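Local coordinates for protein collectin placenta 1 (Mus musculus, PDB 2OX9) that binds the leukocyte cell-surface glycan Lewis(x) through a calcium-dependent C-type lectin carbohydrate-recognition domain and probably acts as a scavenger receptor, at residues A[84-96]-A[106-118]. Residues are numbered along the deposited sequence; the frame is centred on the assembly and turned at random.
Sequences DYKNWKAGQPDNW and CAGLIYAGQWNDF. With CA (calcium ion), chain J; CA (calcium ion), chain I; GAL (beta-D-galactopyranose), chain E; FUC (alpha-L-fucopyranose), chain B.
Gln92 and Asp94 meet Asn116 and Asp117 around a calcium ion, the sugar-binding site of the C-type lectin fold: the loop carrying a QPD motif supplies the first pair, strand 115-118 the second. Asp117 chelates the metal through its backbone O and through OD1, 2.1 Å from the ion, and Glu104 completes the protein shell. Galactose O3 and O4 also coordinate the ion, and Asn116 ND2 donates to GAL O3 over 3.1 Å. Beside this, the extended chain of Lys89 carries NZ to fucose O4 at 2.9 Å.

The peptide bond before Pro93 is cis. Asp117, its CG between backbone N and carbonyl carbon (chi1 54°), faces that loop, and OD2 accepts Asn95 N at 2.7 Å on its syn lone pair. Asn95 OD1 in turn binds a second calcium, whose water 3 donates to Asp117 OD2, so this carboxylate links the two metal sites.

Farther out, a single beta bridge fixes the loop to the strand: Trp115 N donates to Asn87 O, and Lys89 N donates to Trp115 O at 3.0 Å. Trp88 has Pro93 CD over one face, while the Trp115 six-membered ring turns its edge toward the Trp88 face, planes 77° apart. The Lys86-Asn87 backbone runs over one face of the Trp115 ring, toward its rim, and Trp115 NE1 is hydrogen-bonded to Gln49 of helix 46-54. Over the five-membered ring of Trp115 sits Asn87 CB, a CH-pi contact 3.7 Å from the centroid and 16° off the normal.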
ATOM      1  N   ASP A  84      -1.258 -12.827   3.114  1.00 22.83           N
ATOM      2  CA  ASP A  84      -0.403 -13.973   3.405  1.00 21.68           C
ATOM      3  C   ASP A  84       0.795 -13.393   4.156  1.00 19.42           C
ATOM      4  O   ASP A  84       0.784 -13.302   5.384  1.00 20.25           O
ATOM      5  CB  ASP A  84       0.065 -14.624   2.101  1.00 23.07           C
ATOM      6  CG  ASP A  84       0.841 -15.905   2.333  1.00 25.61           C
ATOM      7  OD1 ASP A  84       1.548 -15.999   3.360  1.00 29.40           O
ATOM      8  OD2 ASP A  84       0.760 -16.815   1.482  1.00 27.36           O
ATOM      9  N   TYR A  85       1.831 -13.012   3.410  1.00 16.95           N
ATOM     10  CA  TYR A  85       3.015 -12.393   4.005  1.00 15.49           C
ATOM     11  C   TYR A  85       2.493 -11.117   4.663  1.00 14.96           C
ATOM     12  O   TYR A  85       1.641 -10.455   4.093  1.00 11.95           O
ATOM     13  CB  TYR A  85       4.030 -12.006   2.923  1.00 14.27           C
ATOM     14  CG  TYR A  85       5.079 -11.033   3.413  1.00 13.85           C
ATOM     15  CD1 TYR A  85       6.191 -11.480   4.127  1.00 16.63           C
ATOM     16  CD2 TYR A  85       4.922  -9.655   3.228  1.00 11.27           C
ATOM     17  CE1 TYR A  85       7.123 -10.583   4.651  1.00 15.95           C
ATOM     18  CE2 TYR A  85       5.854  -8.745   3.753  1.00 15.59           C
ATOM     19  CZ  TYR A  85       6.946  -9.221   4.462  1.00 16.30           C
ATOM     20  OH  TYR A  85       7.853  -8.343   4.997  1.00 16.73           O
ATOM     21  N   LYS A  86       2.998 -10.779   5.844  1.00 15.63           N
ATOM     22  CA  LYS A  86       2.559  -9.567   6.547  1.00 18.49           C
ATOM     23  C   LYS A  86       3.755  -8.869   7.181  1.00 15.68           C
ATOM     24  O   LYS A  86       4.746  -9.514   7.510  1.00 16.79           O
ATOM     25  CB  LYS A  86       1.572  -9.914   7.670  1.00 19.15           C
ATOM     26  CG  LYS A  86       0.563 -10.985   7.333  1.00 26.02           C
ATOM     27  CD  LYS A  86      -0.248 -11.381   8.558  1.00 26.51           C
ATOM     28  CE  LYS A  86      -1.106 -12.616   8.264  1.00 30.72           C
ATOM     29  NZ  LYS A  86      -2.052 -12.946   9.369  1.00 31.45           N
ATOM     30  N   ASN A  87       3.656  -7.558   7.380  1.00 15.41           N
ATOM     31  CA  ASN A  87       4.748  -6.820   7.999  1.00 15.43           C
ATOM     32  C   ASN A  87       4.221  -5.691   8.871  1.00 15.49           C
ATOM     33  O   ASN A  87       4.745  -4.588   8.838  1.00 16.77           O
ATOM     34  CB  ASN A  87       5.689  -6.268   6.916  1.00 17.46           C
ATOM     35  CG  ASN A  87       7.011  -5.748   7.484  1.00 18.81           C
ATOM     36  OD1 ASN A  87       7.545  -6.290   8.455  1.00 14.70           O
ATOM     37  ND2 ASN A  87       7.555  -4.708   6.858  1.00 15.69           N
ATOM     38  N   TRP A  88       3.167  -5.960   9.640  1.00 13.76           N
ATOM     39  CA  TRP A  88       2.618  -4.935  10.521  1.00 14.42           C
ATOM     40  C   TRP A  88       3.633  -4.594  11.592  1.00 11.94           C
ATOM     41  O   TRP A  88       4.392  -5.452  12.020  1.00 12.91           O
ATOM     42  CB  TRP A  88       1.360  -5.418  11.257  1.00 13.22           C
ATOM     43  CG  TRP A  88       0.215  -5.807  10.386  1.00 13.16           C
ATOM     44  CD1 TRP A  88      -0.206  -7.070  10.111  1.00 15.01           C
ATOM     45  CD2 TRP A  88      -0.688  -4.925   9.715  1.00 12.92           C
ATOM     46  NE1 TRP A  88      -1.325  -7.035   9.310  1.00 14.42           N
ATOM     47  CE2 TRP A  88      -1.641  -5.728   9.050  1.00 15.90           C
ATOM     48  CE3 TRP A  88      -0.788  -3.532   9.612  1.00 13.67           C
ATOM     49  CZ2 TRP A  88      -2.684  -5.185   8.290  1.00 16.35           C
ATOM     50  CZ3 TRP A  88      -1.826  -2.987   8.855  1.00 17.72           C
ATOM     51  CH2 TRP A  88      -2.760  -3.816   8.205  1.00 15.97           C
ATOM     52  N   LYS A  89       3.633  -3.340  12.022  1.00 14.00           N
ATOM     53  CA  LYS A  89       4.497  -2.912  13.107  1.00 16.14           C
ATOM     54  C   LYS A  89       3.819  -3.540  14.332  1.00 16.93           C
ATOM     55  O   LYS A  89       2.604  -3.754  14.322  1.00 15.58           O
ATOM     56  CB  LYS A  89       4.482  -1.387  13.222  1.00 17.79           C
ATOM     57  CG  LYS A  89       5.214  -0.841  14.449  1.00 20.78           C
ATOM     58  CD  LYS A  89       5.085   0.670  14.530  1.00 21.81           C
ATOM     59  CE  LYS A  89       5.743   1.220  15.781  1.00 22.27           C
ATOM     60  NZ  LYS A  89       5.562   2.688  15.875  1.00 21.39           N
ATOM     61  N   ALA A  90       4.585  -3.837  15.376  1.00 17.17           N
ATOM     62  CA  ALA A  90       4.013  -4.444  16.572  1.00 18.04           C
ATOM     63  C   ALA A  90       2.934  -3.540  17.163  1.00 19.41           C
ATOM     64  O   ALA A  90       3.151  -2.344  17.351  1.00 18.45           O
ATOM     65  CB  ALA A  90       5.113  -4.698  17.605  1.00 21.62           C
ATOM     66  N   GLY A  91       1.772  -4.113  17.458  1.00 20.13           N
ATOM     67  CA  GLY A  91       0.687  -3.324  18.015  1.00 20.82           C
ATOM     68  C   GLY A  91      -0.330  -2.947  16.954  1.00 21.96           C
ATOM     69  O   GLY A  91      -1.476  -2.619  17.263  1.00 24.00           O
ATOM     70  N   GLN A  92       0.097  -2.986  15.697  1.00 21.89           N
ATOM     71  CA  GLN A  92      -0.778  -2.672  14.571  1.00 19.45           C
ATOM     72  C   GLN A  92      -1.257  -3.972  13.935  1.00 19.13           C
ATOM     73  O   GLN A  92      -0.576  -4.991  14.024  1.00 17.17           O
ATOM     74  CB  GLN A  92      -0.021  -1.848  13.530  1.00 18.74           C
ATOM     75  CG  GLN A  92       0.442  -0.514  14.044  1.00 17.76           C
ATOM     76  CD  GLN A  92      -0.670   0.236  14.741  1.00 21.75           C
ATOM     77  OE1 GLN A  92      -1.705   0.526  14.144  1.00 19.86           O
ATOM     78  NE2 GLN A  92      -0.462   0.551  16.018  1.00 20.37           N
ATOM     79  N   PRO A  93      -2.444  -3.963  13.296  1.00 19.74           N
ATOM     80  CA  PRO A  93      -3.377  -2.842  13.121  1.00 20.45           C
ATOM     81  C   PRO A  93      -4.167  -2.584  14.399  1.00 20.43           C
ATOM     82  O   PRO A  93      -4.560  -3.521  15.084  1.00 22.17           O
ATOM     83  CB  PRO A  93      -4.263  -3.307  11.964  1.00 20.21           C
ATOM     84  CG  PRO A  93      -4.277  -4.799  12.128  1.00 20.47           C
ATOM     85  CD  PRO A  93      -2.848  -5.119  12.468  1.00 19.76           C
ATOM     86  N   ASP A  94      -4.398  -1.316  14.725  1.00 19.78           N
ATOM     87  CA  ASP A  94      -5.117  -1.004  15.954  1.00 19.98           C
ATOM     88  C   ASP A  94      -6.516  -0.423  15.757  1.00 19.63           C
ATOM     89  O   ASP A  94      -7.235  -0.205  16.731  1.00 18.69           O
ATOM     90  CB  ASP A  94      -4.277  -0.057  16.821  1.00 20.56           C
ATOM     91  CG  ASP A  94      -3.990   1.268  16.138  1.00 22.27           C
ATOM     92  OD1 ASP A  94      -4.333   1.418  14.947  1.00 21.69           O
ATOM     93  OD2 ASP A  94      -3.418   2.165  16.798  1.00 23.55           O
ATOM     94  N   ASN A  95      -6.891  -0.173  14.505  1.00 18.01           N
ATOM     95  CA  ASN A  95      -8.211   0.372  14.172  1.00 19.82           C
ATOM     96  C   ASN A  95      -8.543   1.585  15.049  1.00 21.45           C
ATOM     97  O   ASN A  95      -9.656   1.722  15.552  1.00 22.70           O
ATOM     98  CB  ASN A  95      -9.276  -0.718  14.355  1.00 19.35           C
ATOM     99  CG  ASN A  95     -10.479  -0.525  13.445  1.00 19.31           C
ATOM    100  OD1 ASN A  95     -10.335  -0.281  12.244  1.00 21.16           O
ATOM    101  ND2 ASN A  95     -11.673  -0.654  14.010  1.00 19.94           N
ATOM    102  N   TRP A  96      -7.562   2.462  15.216  1.00 22.27           N
ATOM    103  CA  TRP A  96      -7.706   3.656  16.043  1.00 24.43           C
ATOM    104  C   TRP A  96      -8.947   4.466  15.684  1.00 24.20           C
ATOM    105  O   TRP A  96      -9.234   4.693  14.507  1.00 22.00           O
ATOM    106  CB  TRP A  96      -6.455   4.522  15.884  1.00 25.93           C
ATOM    107  CG  TRP A  96      -6.196   5.460  17.014  1.00 27.93           C
ATOM    108  CD1 TRP A  96      -6.227   6.823  16.970  1.00 29.32           C
ATOM    109  CD2 TRP A  96      -5.813   5.108  18.350  1.00 29.43           C
ATOM    110  NE1 TRP A  96      -5.882   7.345  18.196  1.00 30.17           N
ATOM    111  CE2 TRP A  96      -5.623   6.313  19.061  1.00 31.29           C
ATOM    112  CE3 TRP A  96      -5.610   3.890  19.015  1.00 30.72           C
ATOM    113  CZ2 TRP A  96      -5.237   6.339  20.408  1.00 31.64           C
ATOM    114  CZ3 TRP A  96      -5.226   3.915  20.356  1.00 33.57           C
ATOM    115  CH2 TRP A  96      -5.043   5.135  21.037  1.00 32.65           C
ATOM    116  N   CYS A 106      -7.421   1.043   5.921  1.00 15.24           N
ATOM    117  CA  CYS A 106      -6.524   1.150   4.776  1.00 15.48           C
ATOM    118  C   CYS A 106      -5.079   1.009   5.256  1.00 13.76           C
ATOM    119  O   CYS A 106      -4.705   1.597   6.261  1.00 13.05           O
ATOM    120  CB  CYS A 106      -6.767   2.498   4.079  1.00 21.14           C
ATOM    121  SG  CYS A 106      -8.330   2.502   3.123  1.00 28.93           S
ATOM    122  N   ALA A 107      -4.274   0.221   4.545  1.00 10.49           N
ATOM    123  CA  ALA A 107      -2.895  -0.009   4.955  1.00 10.91           C
ATOM    124  C   ALA A 107      -1.867   0.818   4.202  1.00  9.83           C
ATOM    125  O   ALA A 107      -2.059   1.149   3.030  1.00  9.15           O
ATOM    126  CB  ALA A 107      -2.551  -1.492   4.820  1.00  9.87           C
ATOM    127  N   GLY A 108      -0.763   1.110   4.892  1.00 10.46           N
ATOM    128  CA  GLY A 108       0.323   1.879   4.316  1.00  9.84           C
ATOM    129  C   GLY A 108       1.651   1.613   5.002  1.00 11.50           C
ATOM    130  O   GLY A 108       1.699   1.107   6.129  1.00 10.06           O
ATOM    131  N   LEU A 109       2.735   1.954   4.307  1.00 10.76           N
ATOM    132  CA  LEU A 109       4.088   1.757   4.813  1.00 10.15           C
ATOM    133  C   LEU A 109       4.571   2.967   5.617  1.00 10.54           C
ATOM    134  O   LEU A 109       4.482   4.109   5.154  1.00 10.41           O
ATOM    135  CB  LEU A 109       5.051   1.517   3.633  1.00 10.01           C
ATOM    136  CG  LEU A 109       4.658   0.417   2.634  1.00  9.47           C
ATOM    137  CD1 LEU A 109       5.665   0.313   1.509  1.00 11.08           C
ATOM    138  CD2 LEU A 109       4.569  -0.896   3.359  1.00  8.85           C
ATOM    139  N   ILE A 110       5.073   2.719   6.824  1.00 11.74           N
ATOM    140  CA  ILE A 110       5.589   3.799   7.658  1.00 11.16           C
ATOM    141  C   ILE A 110       7.097   3.607   7.874  1.00 11.40           C
ATOM    142  O   ILE A 110       7.782   3.078   6.999  1.00 10.65           O
ATOM    143  CB  ILE A 110       4.851   3.874   9.014  1.00 12.81           C
ATOM    144  CG1 ILE A 110       4.815   2.496   9.671  1.00 12.21           C
ATOM    145  CG2 ILE A 110       3.437   4.418   8.800  1.00 12.85           C
ATOM    146  CD1 ILE A 110       4.194   2.503  11.050  1.00 13.95           C
ATOM    147  N   TYR A 111       7.612   4.020   9.027  1.00 11.36           N
ATOM    148  CA  TYR A 111       9.047   3.901   9.275  1.00 14.63           C
ATOM    149  C   TYR A 111       9.588   2.492   9.079  1.00 14.18           C
ATOM    150  O   TYR A 111       8.948   1.503   9.444  1.00 15.27           O
ATOM    151  CB  TYR A 111       9.403   4.377  10.686  1.00 15.82           C
ATOM    152  CG  TYR A 111      10.900   4.433  10.925  1.00 18.19           C
ATOM    153  CD1 TYR A 111      11.709   5.306  10.194  1.00 18.35           C
ATOM    154  CD2 TYR A 111      11.506   3.590  11.853  1.00 17.22           C
ATOM    155  CE1 TYR A 111      13.097   5.333  10.382  1.00 20.89           C
ATOM    156  CE2 TYR A 111      12.881   3.607  12.049  1.00 21.45           C
ATOM    157  CZ  TYR A 111      13.672   4.480  11.314  1.00 21.99           C
ATOM    158  OH  TYR A 111      15.033   4.498  11.523  1.00 24.81           O
ATOM    159  N   ALA A 112      10.775   2.407   8.488  1.00 13.40           N
ATOM    160  CA  ALA A 112      11.431   1.124   8.269  1.00 12.14           C
ATOM    161  C   ALA A 112      10.625   0.177   7.389  1.00 12.89           C
ATOM    162  O   ALA A 112      10.917  -1.019   7.321  1.00 14.97           O
ATOM    163  CB  ALA A 112      11.730   0.458   9.633  1.00 13.67           C
ATOM    164  N   GLY A 113       9.620   0.702   6.702  1.00 11.11           N
ATOM    165  CA  GLY A 113       8.816  -0.141   5.837  1.00 11.77           C
ATOM    166  C   GLY A 113       7.699  -0.922   6.524  1.00 13.82           C
ATOM    167  O   GLY A 113       6.922  -1.599   5.851  1.00 10.53           O
ATOM    168  N   GLN A 114       7.599  -0.840   7.849  1.00 11.36           N
ATOM    169  CA  GLN A 114       6.539  -1.584   8.540  1.00 13.65           C
ATOM    170  C   GLN A 114       5.157  -1.083   8.133  1.00 10.50           C
ATOM    171  O   GLN A 114       5.010   0.038   7.648  1.00 11.85           O
ATOM    172  CB  GLN A 114       6.690  -1.477  10.055  1.00 11.96           C
ATOM    173  CG  GLN A 114       8.078  -1.786  10.568  1.00 15.57           C
ATOM    174  CD  GLN A 114       8.103  -1.945  12.077  1.00 18.09           C
ATOM    175  OE1 GLN A 114       7.958  -3.051  12.593  1.00 21.96           O
ATOM    176  NE2 GLN A 114       8.266  -0.833  12.790  1.00 13.51           N
ATOM    177  N   TRP A 115       4.140  -1.916   8.340  1.00 10.85           N
ATOM    178  CA  TRP A 115       2.783  -1.537   7.963  1.00 10.36           C
ATOM    179  C   TRP A 115       1.977  -0.989   9.124  1.00  8.68           C
ATOM    180  O   TRP A 115       2.168  -1.360  10.286  1.00  7.91           O
ATOM    181  CB  TRP A 115       2.028  -2.727   7.367  1.00 10.62           C
ATOM    182  CG  TRP A 115       2.725  -3.431   6.228  1.00 13.58           C
ATOM    183  CD1 TRP A 115       3.896  -3.071   5.626  1.00 11.92           C
ATOM    184  CD2 TRP A 115       2.286  -4.624   5.570  1.00 12.69           C
ATOM    185  NE1 TRP A 115       4.214  -3.964   4.637  1.00 14.51           N
ATOM    186  CE2 TRP A 115       3.242  -4.929   4.579  1.00 13.96           C
ATOM    187  CE3 TRP A 115       1.175  -5.468   5.723  1.00 14.15           C
ATOM    188  CZ2 TRP A 115       3.125  -6.043   3.744  1.00 13.02           C
ATOM    189  CZ3 TRP A 115       1.058  -6.575   4.894  1.00 13.61           C
ATOM    190  CH2 TRP A 115       2.031  -6.853   3.914  1.00 15.22           C
ATOM    191  N   ASN A 116       1.073  -0.088   8.787  1.00 12.76           N
ATOM    192  CA  ASN A 116       0.192   0.522   9.758  1.00 12.08           C
ATOM    193  C   ASN A 116      -1.154   0.756   9.097  1.00 13.37           C
ATOM    194  O   ASN A 116      -1.220   0.986   7.890  1.00 13.27           O
ATOM    195  CB  ASN A 116       0.752   1.851  10.232  1.00 14.22           C
ATOM    196  CG  ASN A 116      -0.259   2.641  11.021  1.00 14.91           C
ATOM    197  OD1 ASN A 116      -0.841   2.132  11.979  1.00 16.40           O
ATOM    198  ND2 ASN A 116      -0.477   3.890  10.628  1.00 15.55           N
ATOM    199  N   ASP A 117      -2.225   0.683   9.880  1.00 11.00           N
ATOM    200  CA  ASP A 117      -3.549   0.925   9.340  1.00 14.14           C
ATOM    201  C   ASP A 117      -3.889   2.392   9.579  1.00 14.62           C
ATOM    202  O   ASP A 117      -3.658   2.919  10.672  1.00 15.01           O
ATOM    203  CB  ASP A 117      -4.578  -0.018   9.993  1.00 15.09           C
ATOM    204  CG  ASP A 117      -4.568   0.046  11.520  1.00 17.74           C
ATOM    205  OD1 ASP A 117      -3.518   0.364  12.114  1.00 15.95           O
ATOM    206  OD2 ASP A 117      -5.621  -0.247  12.131  1.00 15.74           O
ATOM    207  N   PHE A 118      -4.385   3.059   8.540  1.00 13.43           N
ATOM    208  CA  PHE A 118      -4.763   4.471   8.628  1.00 14.94           C
ATOM    209  C   PHE A 118      -6.246   4.620   8.292  1.00 17.42           C
ATOM    210  O   PHE A 118      -6.856   3.714   7.720  1.00 14.90           O
ATOM    211  CB  PHE A 118      -4.028   5.338   7.596  1.00 16.17           C
ATOM    212  CG  PHE A 118      -2.530   5.277   7.660  1.00 14.86           C
ATOM    213  CD1 PHE A 118      -1.837   4.235   7.063  1.00 13.13           C
ATOM    214  CD2 PHE A 118      -1.809   6.319   8.242  1.00 15.13           C
ATOM    215  CE1 PHE A 118      -0.442   4.232   7.034  1.00 17.09           C
ATOM    216  CE2 PHE A 118      -0.418   6.323   8.219  1.00 16.59           C
ATOM    217  CZ  PHE A 118       0.266   5.277   7.611  1.00 11.12           C
TER
HETATM  218 CA    CA J 802      -3.033   2.214  12.982  1.00 18.12          CA
HETATM  219 CA    CA I 801      -9.919  -1.719  10.293  1.00 16.82          CA
HETATM  220  C1  GAL E   3      -0.517   6.759  14.647  1.00 26.75           C
HETATM  221  C2  GAL E   3      -0.960   5.896  13.470  1.00 24.64           C
HETATM  222  C3  GAL E   3      -2.409   5.439  13.656  1.00 24.05           C
HETATM  223  C4  GAL E   3      -2.603   4.786  15.029  1.00 23.48           C
HETATM  224  C5  GAL E   3      -2.062   5.698  16.141  1.00 23.43           C
HETATM  225  C6  GAL E   3      -2.109   5.036  17.506  1.00 24.09           C
HETATM  226  O2  GAL E   3      -0.854   6.646  12.271  1.00 25.60           O
HETATM  227  O3  GAL E   3      -2.733   4.503  12.644  1.00 21.26           O
HETATM  228  O4  GAL E   3      -1.933   3.538  15.061  1.00 18.62           O
HETATM  229  O5  GAL E   3      -0.681   6.039  15.880  1.00 25.84           O
HETATM  230  O6  GAL E   3      -1.918   5.987  18.544  1.00 23.64           O
HETATM  231  C1  FUC B   2       3.310   5.593  16.754  1.00 29.28           C
HETATM  232  C2  FUC B   2       3.246   4.710  18.006  1.00 27.56           C
HETATM  233  C3  FUC B   2       1.936   3.927  18.034  1.00 28.37           C
HETATM  234  C4  FUC B   2       1.770   3.136  16.738  1.00 27.15           C
HETATM  235  C5  FUC B   2       1.843   4.087  15.540  1.00 27.43           C
HETATM  236  C6  FUC B   2       1.770   3.348  14.212  1.00 28.37           C
HETATM  237  O2  FUC B   2       3.332   5.520  19.170  1.00 29.79           O
HETATM  238  O3  FUC B   2       1.928   3.047  19.146  1.00 25.54           O
HETATM  239  O4  FUC B   2       2.798   2.163  16.637  1.00 27.53           O
HETATM  240  O5  FUC B   2       3.093   4.817  15.565  1.00 28.38           O
HETATM  241  O   HOH W   1      10.425  -3.354   5.924  1.00 26.42           O
HETATM  242  O   HOH W   2       7.462  -3.877  15.050  1.00 17.77           O
HETATM  243  O   HOH W   3      -7.805  -1.834  11.870  1.00 18.06           O